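Local coordinates for protein beta-glucoside phosphorylase BglX (Unidentified, PDB 5VQE) that probably cleaves beta-glucosides with phosphate as a glycoside hydrolase family 3 phosphorylase, and binds 2-deoxy-2-fluoroglucose in a pocket that is probably its active site, at residues Ile42-Leu51 and Arg71-Leu79. Residues are numbered along the deposited sequence; the frame is centred on the assembly and turned at random.
Sequences IWDKPGCDPL and RMREFTQRL
Salt bridges and apolar packing join the loop at Ile42-Leu51 to one side of helix 69-82 in the TIM-barrel domain of this family 3 enzyme. The loop leaves strand 38-42, and the helix follows the neighbouring parallel strand 61-64. Arg71 grips Asp44 side-on. Its NE reaches OD1 of Asp44 at 2.7 Å, and its NH2 reaches OD2 at 3.1 Å. Both oxygens are met on their syn sides but from somewhat out of the carboxylate plane, and the carboxylate and guanidinium planes are 25° apart. Bends at chi2 and chi3 (-74° and -79°) fold the arginine back, and one face of its guanidinium lies against CE1 of Phe75.

Next along the helix, Pro50 sets CG over one face of the Phe75 ring, a CH-pi contact 3.9 Å from the centroid. The same CG also lies over a face of the Arg78 guanidinium. Ile42 brings CG2 to CD2 of Phe75 at 3.8 Å. Its CD1 meets CD1 of Leu79 tip to tip at 3.4 Å, which is tight for two carbons. Leu51 passes alongside Leu79, CD1 to CD2. Tyr64 and Phe67 add to the packing around Phe75.

Asp49 OD1 accepts from the backbone N of Leu51 in an Asx turn and pairs with NH2 of Arg78 at 3.4 Å. Glu74 OE1 takes a weak hydrogen bond from NH1 of Arg78 and makes a longer, charge-only contact with Arg71, completing a five-residue network. With an alanine at Arg71, the Asp44 carboxylate would probably lose both bonds to the helix. Charge pairs thus hold the loop at the partly exposed rim, and apolar contacts further in.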
ATOM      1  N   ILE A  42     -14.619  -1.443  -8.063  1.00 17.59           N
ATOM      2  CA  ILE A  42     -15.148  -2.567  -8.821  1.00 20.51           C
ATOM      3  C   ILE A  42     -14.631  -3.866  -8.219  1.00 19.63           C
ATOM      4  O   ILE A  42     -13.432  -4.003  -7.949  1.00 20.17           O
ATOM      5  CB  ILE A  42     -14.785  -2.455 -10.314  1.00 21.59           C
ATOM      6  CG1 ILE A  42     -15.694  -1.405 -10.951  1.00 21.94           C
ATOM      7  CG2 ILE A  42     -14.921  -3.800 -11.023  1.00 22.19           C
ATOM      8  CD1 ILE A  42     -15.392  -1.088 -12.357  1.00 27.71           C
ATOM      9  N   TRP A  43     -15.543  -4.811  -8.008  1.00 29.35           N
ATOM     10  CA  TRP A  43     -15.230  -6.149  -7.524  1.00 35.17           C
ATOM     11  C   TRP A  43     -15.825  -7.161  -8.493  1.00 33.11           C
ATOM     12  O   TRP A  43     -16.740  -6.851  -9.260  1.00 34.78           O
ATOM     13  CB  TRP A  43     -15.782  -6.424  -6.105  1.00 36.79           C
ATOM     14  CG  TRP A  43     -16.536  -5.288  -5.444  1.00 44.25           C
ATOM     15  CD1 TRP A  43     -17.565  -4.558  -5.973  1.00 45.35           C
ATOM     16  CD2 TRP A  43     -16.335  -4.783  -4.114  1.00 48.84           C
ATOM     17  NE1 TRP A  43     -18.000  -3.623  -5.067  1.00 48.53           N
ATOM     18  CE2 TRP A  43     -17.265  -3.742  -3.917  1.00 48.25           C
ATOM     19  CE3 TRP A  43     -15.456  -5.106  -3.075  1.00 52.22           C
ATOM     20  CZ2 TRP A  43     -17.339  -3.022  -2.725  1.00 52.16           C
ATOM     21  CZ3 TRP A  43     -15.533  -4.388  -1.892  1.00 52.92           C
ATOM     22  CH2 TRP A  43     -16.466  -3.359  -1.728  1.00 50.02           C
ATOM     23  N   ASP A  44     -15.298  -8.380  -8.449  1.00 33.60           N
ATOM     24  CA  ASP A  44     -15.787  -9.479  -9.284  1.00 37.47           C
ATOM     25  C   ASP A  44     -16.396 -10.540  -8.365  1.00 38.97           C
ATOM     26  O   ASP A  44     -15.705 -11.426  -7.863  1.00 38.46           O
ATOM     27  CB  ASP A  44     -14.671 -10.064 -10.145  1.00 32.21           C
ATOM     28  CG  ASP A  44     -15.190 -11.091 -11.155  1.00 37.26           C
ATOM     29  OD1 ASP A  44     -14.364 -11.748 -11.825  1.00 35.52           O
ATOM     30  OD2 ASP A  44     -16.424 -11.224 -11.292  1.00 32.03           O
ATOM     31  N   LYS A  45     -17.705 -10.435  -8.144  1.00 43.44           N
ATOM     32  CA  LYS A  45     -18.455 -11.439  -7.407  1.00 48.67           C
ATOM     33  C   LYS A  45     -19.764 -11.655  -8.154  1.00 51.77           C
ATOM     34  O   LYS A  45     -20.355 -10.686  -8.651  1.00 52.50           O
ATOM     35  CB  LYS A  45     -18.740 -11.009  -5.961  1.00 47.52           C
ATOM     36  N   PRO A  46     -20.242 -12.895  -8.255  1.00 57.74           N
ATOM     37  CA  PRO A  46     -21.464 -13.138  -9.035  1.00 59.32           C
ATOM     38  C   PRO A  46     -22.640 -12.379  -8.439  1.00 52.92           C
ATOM     39  O   PRO A  46     -22.806 -12.311  -7.219  1.00 53.15           O
ATOM     40  CB  PRO A  46     -21.652 -14.657  -8.952  1.00 61.73           C
ATOM     41  CG  PRO A  46     -20.918 -15.076  -7.724  1.00 57.89           C
ATOM     42  CD  PRO A  46     -19.796 -14.096  -7.524  1.00 51.81           C
ATOM     43  N   GLY A  47     -23.450 -11.794  -9.317  1.00 48.40           N
ATOM     44  CA  GLY A  47     -24.462 -10.848  -8.914  1.00 51.01           C
ATOM     45  C   GLY A  47     -24.013  -9.402  -8.958  1.00 57.85           C
ATOM     46  O   GLY A  47     -24.856  -8.499  -8.885  1.00 53.21           O
ATOM     47  N   CYS A  48     -22.708  -9.157  -9.069  1.00 59.46           N
ATOM     48  CA  CYS A  48     -22.158  -7.816  -9.211  1.00 55.78           C
ATOM     49  C   CYS A  48     -21.776  -7.582 -10.666  1.00 52.59           C
ATOM     50  O   CYS A  48     -21.016  -8.360 -11.250  1.00 44.24           O
ATOM     51  CB  CYS A  48     -20.941  -7.628  -8.302  1.00 54.98           C
ATOM     52  SG  CYS A  48     -20.206  -5.980  -8.364  1.00 67.54           S
ATOM     53  N   ASP A  49     -22.305  -6.506 -11.244  1.00 48.14           N
ATOM     54  CA  ASP A  49     -22.061  -6.163 -12.638  1.00 46.47           C
ATOM     55  C   ASP A  49     -21.149  -4.943 -12.689  1.00 40.36           C
ATOM     56  O   ASP A  49     -21.477  -3.927 -12.057  1.00 35.39           O
ATOM     57  CB  ASP A  49     -23.392  -5.884 -13.341  1.00 45.70           C
ATOM     58  CG  ASP A  49     -23.232  -5.554 -14.816  1.00 41.12           C
ATOM     59  OD1 ASP A  49     -22.091  -5.580 -15.326  1.00 45.13           O
ATOM     60  OD2 ASP A  49     -24.258  -5.269 -15.470  1.00 39.38           O
ATOM     61  N   PRO A  50     -20.007  -4.982 -13.390  1.00 32.84           N
ATOM     62  CA  PRO A  50     -19.131  -3.794 -13.398  1.00 30.39           C
ATOM     63  C   PRO A  50     -19.804  -2.550 -13.947  1.00 35.34           C
ATOM     64  O   PRO A  50     -19.544  -1.445 -13.459  1.00 32.60           O
ATOM     65  CB  PRO A  50     -17.943  -4.229 -14.273  1.00 33.13           C
ATOM     66  CG  PRO A  50     -18.438  -5.409 -15.053  1.00 37.08           C
ATOM     67  CD  PRO A  50     -19.426  -6.094 -14.162  1.00 41.50           C
ATOM     68  N   LEU A  51     -20.671  -2.695 -14.948  1.00 33.23           N
ATOM     69  CA  LEU A  51     -21.367  -1.545 -15.513  1.00 35.57           C
ATOM     70  C   LEU A  51     -22.342  -0.906 -14.533  1.00 32.01           C
ATOM     71  O   LEU A  51     -22.945   0.117 -14.877  1.00 30.70           O
ATOM     72  CB  LEU A  51     -22.111  -1.953 -16.790  1.00 36.26           C
ATOM     73  CG  LEU A  51     -21.358  -1.958 -18.128  1.00 42.00           C
ATOM     74  CD1 LEU A  51     -19.849  -2.058 -17.976  1.00 36.40           C
ATOM     75  CD2 LEU A  51     -21.878  -3.091 -19.010  1.00 40.86           C
ATOM     76  N   ARG A  71     -10.098 -11.462 -15.867  1.00 17.23           N
ATOM     77  CA  ARG A  71     -11.337 -10.720 -15.660  1.00 24.29           C
ATOM     78  C   ARG A  71     -11.090  -9.216 -15.677  1.00 23.53           C
ATOM     79  O   ARG A  71     -11.902  -8.455 -16.223  1.00 23.40           O
ATOM     80  CB  ARG A  71     -11.991 -11.143 -14.344  1.00 22.10           C
ATOM     81  CG  ARG A  71     -12.496 -12.577 -14.342  1.00 34.77           C
ATOM     82  CD  ARG A  71     -13.763 -12.724 -15.169  1.00 32.66           C
ATOM     83  NE  ARG A  71     -14.941 -12.262 -14.442  1.00 37.96           N
ATOM     84  CZ  ARG A  71     -16.177 -12.283 -14.930  1.00 36.48           C
ATOM     85  NH1 ARG A  71     -16.401 -12.736 -16.157  1.00 39.97           N
ATOM     86  NH2 ARG A  71     -17.187 -11.846 -14.196  1.00 33.85           N
ATOM     87  N   MET A  72      -9.984  -8.762 -15.079  1.00 18.70           N
ATOM     88  CA  MET A  72      -9.631  -7.352 -15.192  1.00 18.33           C
ATOM     89  C   MET A  72      -9.527  -6.933 -16.648  1.00 16.36           C
ATOM     90  O   MET A  72     -10.012  -5.862 -17.025  1.00 17.64           O
ATOM     91  CB  MET A  72      -8.313  -7.073 -14.482  1.00 18.07           C
ATOM     92  CG  MET A  72      -8.384  -7.202 -12.992  1.00 16.14           C
ATOM     93  SD  MET A  72      -6.906  -6.592 -12.186  1.00 18.17           S
ATOM     94  CE  MET A  72      -7.394  -6.840 -10.486  1.00 21.07           C
ATOM     95  N   ARG A  73      -8.875  -7.754 -17.481  1.00 17.26           N
ATOM     96  CA  ARG A  73      -8.713  -7.397 -18.889  1.00 21.04           C
ATOM     97  C   ARG A  73     -10.063  -7.314 -19.585  1.00 19.71           C
ATOM     98  O   ARG A  73     -10.301  -6.412 -20.399  1.00 19.06           O
ATOM     99  CB  ARG A  73      -7.808  -8.412 -19.600  1.00 21.79           C
ATOM    100  CG  ARG A  73      -7.533  -8.067 -21.070  1.00 22.54           C
ATOM    101  CD  ARG A  73      -6.670  -9.116 -21.774  1.00 23.03           C
ATOM    102  NE  ARG A  73      -6.054  -8.563 -22.983  1.00 26.58           N
ATOM    103  CZ  ARG A  73      -6.585  -8.611 -24.203  1.00 32.24           C
ATOM    104  NH1 ARG A  73      -7.756  -9.202 -24.411  1.00 30.67           N
ATOM    105  NH2 ARG A  73      -5.938  -8.068 -25.228  1.00 26.42           N
ATOM    106  N   GLU A  74     -10.956  -8.253 -19.284  1.00 19.73           N
ATOM    107  CA  GLU A  74     -12.294  -8.211 -19.852  1.00 24.85           C
ATOM    108  C   GLU A  74     -13.065  -7.002 -19.333  1.00 21.95           C
ATOM    109  O   GLU A  74     -13.750  -6.316 -20.103  1.00 20.53           O
ATOM    110  CB  GLU A  74     -13.028  -9.515 -19.523  1.00 22.84           C
ATOM    111  CG  GLU A  74     -14.405  -9.642 -20.134  1.00 34.27           C
ATOM    112  CD  GLU A  74     -15.212 -10.748 -19.484  1.00 36.91           C
ATOM    113  OE1 GLU A  74     -16.306 -10.457 -18.956  1.00 38.77           O
ATOM    114  OE2 GLU A  74     -14.738 -11.904 -19.488  1.00 40.34           O
ATOM    115  N   PHE A  75     -12.944  -6.711 -18.037  1.00 19.80           N
ATOM    116  CA  PHE A  75     -13.622  -5.546 -17.478  1.00 19.41           C
ATOM    117  C   PHE A  75     -13.149  -4.255 -18.139  1.00 19.12           C
ATOM    118  O   PHE A  75     -13.959  -3.368 -18.428  1.00 21.60           O
ATOM    119  CB  PHE A  75     -13.403  -5.484 -15.969  1.00 20.10           C
ATOM    120  CG  PHE A  75     -14.293  -6.408 -15.171  1.00 21.84           C
ATOM    121  CD1 PHE A  75     -15.085  -7.362 -15.786  1.00 30.21           C
ATOM    122  CD2 PHE A  75     -14.332  -6.311 -13.791  1.00 27.20           C
ATOM    123  CE1 PHE A  75     -15.893  -8.199 -15.036  1.00 29.11           C
ATOM    124  CE2 PHE A  75     -15.140  -7.145 -13.041  1.00 26.92           C
ATOM    125  CZ  PHE A  75     -15.917  -8.087 -13.661  1.00 27.92           C
ATOM    126  N   THR A  76     -11.842  -4.122 -18.381  1.00 19.86           N
ATOM    127  CA  THR A  76     -11.344  -2.903 -19.009  1.00 19.23           C
ATOM    128  C   THR A  76     -11.985  -2.688 -20.375  1.00 22.22           C
ATOM    129  O   THR A  76     -12.390  -1.570 -20.711  1.00 17.33           O
ATOM    130  CB  THR A  76      -9.823  -2.956 -19.144  1.00 18.39           C
ATOM    131  OG1 THR A  76      -9.229  -2.945 -17.843  1.00 14.78           O
ATOM    132  CG2 THR A  76      -9.302  -1.758 -19.950  1.00 19.89           C
ATOM    133  N   GLN A  77     -12.067  -3.747 -21.182  1.00 20.08           N
ATOM    134  CA  GLN A  77     -12.673  -3.625 -22.502  1.00 19.50           C
ATOM    135  C   GLN A  77     -14.128  -3.200 -22.390  1.00 19.66           C
ATOM    136  O   GLN A  77     -14.574  -2.258 -23.057  1.00 23.31           O
ATOM    137  CB  GLN A  77     -12.557  -4.955 -23.251  1.00 24.12           C
ATOM    138  CG  GLN A  77     -11.146  -5.273 -23.716  1.00 22.64           C
ATOM    139  CD  GLN A  77     -11.028  -6.677 -24.281  1.00 33.88           C
ATOM    140  OE1 GLN A  77     -11.225  -7.663 -23.570  1.00 33.55           O
ATOM    141  NE2 GLN A  77     -10.713  -6.774 -25.569  1.00 29.80           N
ATOM    142  N   ARG A  78     -14.883  -3.884 -21.537  1.00 18.34           N
ATOM    143  CA  ARG A  78     -16.296  -3.571 -21.384  1.00 21.73           C
ATOM    144  C   ARG A  78     -16.491  -2.152 -20.867  1.00 26.06           C
ATOM    145  O   ARG A  78     -17.305  -1.388 -21.400  1.00 21.46           O
ATOM    146  CB  ARG A  78     -16.933  -4.579 -20.444  1.00 22.65           C
ATOM    147  CG  ARG A  78     -16.906  -6.002 -20.981  1.00 24.69           C
ATOM    148  CD  ARG A  78     -17.354  -6.963 -19.915  1.00 25.97           C
ATOM    149  NE  ARG A  78     -18.656  -6.596 -19.376  1.00 30.12           N
ATOM    150  CZ  ARG A  78     -19.265  -7.245 -18.391  1.00 33.30           C
ATOM    151  NH1 ARG A  78     -18.687  -8.302 -17.826  1.00 31.97           N
ATOM    152  NH2 ARG A  78     -20.453  -6.835 -17.971  1.00 32.08           N
ATOM    153  N   LEU A  79     -15.741  -1.779 -19.832  1.00 23.09           N
ATOM    154  CA  LEU A  79     -15.914  -0.459 -19.236  1.00 22.61           C
ATOM    155  C   LEU A  79     -15.550   0.641 -20.218  1.00 21.45           C
ATOM    156  O   LEU A  79     -16.316   1.592 -20.413  1.00 25.15           O
ATOM    157  CB  LEU A  79     -15.070  -0.347 -17.970  1.00 23.15           C
ATOM    158  CG  LEU A  79     -15.610  -1.113 -16.774  1.00 23.20           C
ATOM    159  CD1 LEU A  79     -14.540  -1.191 -15.697  1.00 24.98           C
ATOM    160  CD2 LEU A  79     -16.873  -0.457 -16.243  1.00 23.71           C
TER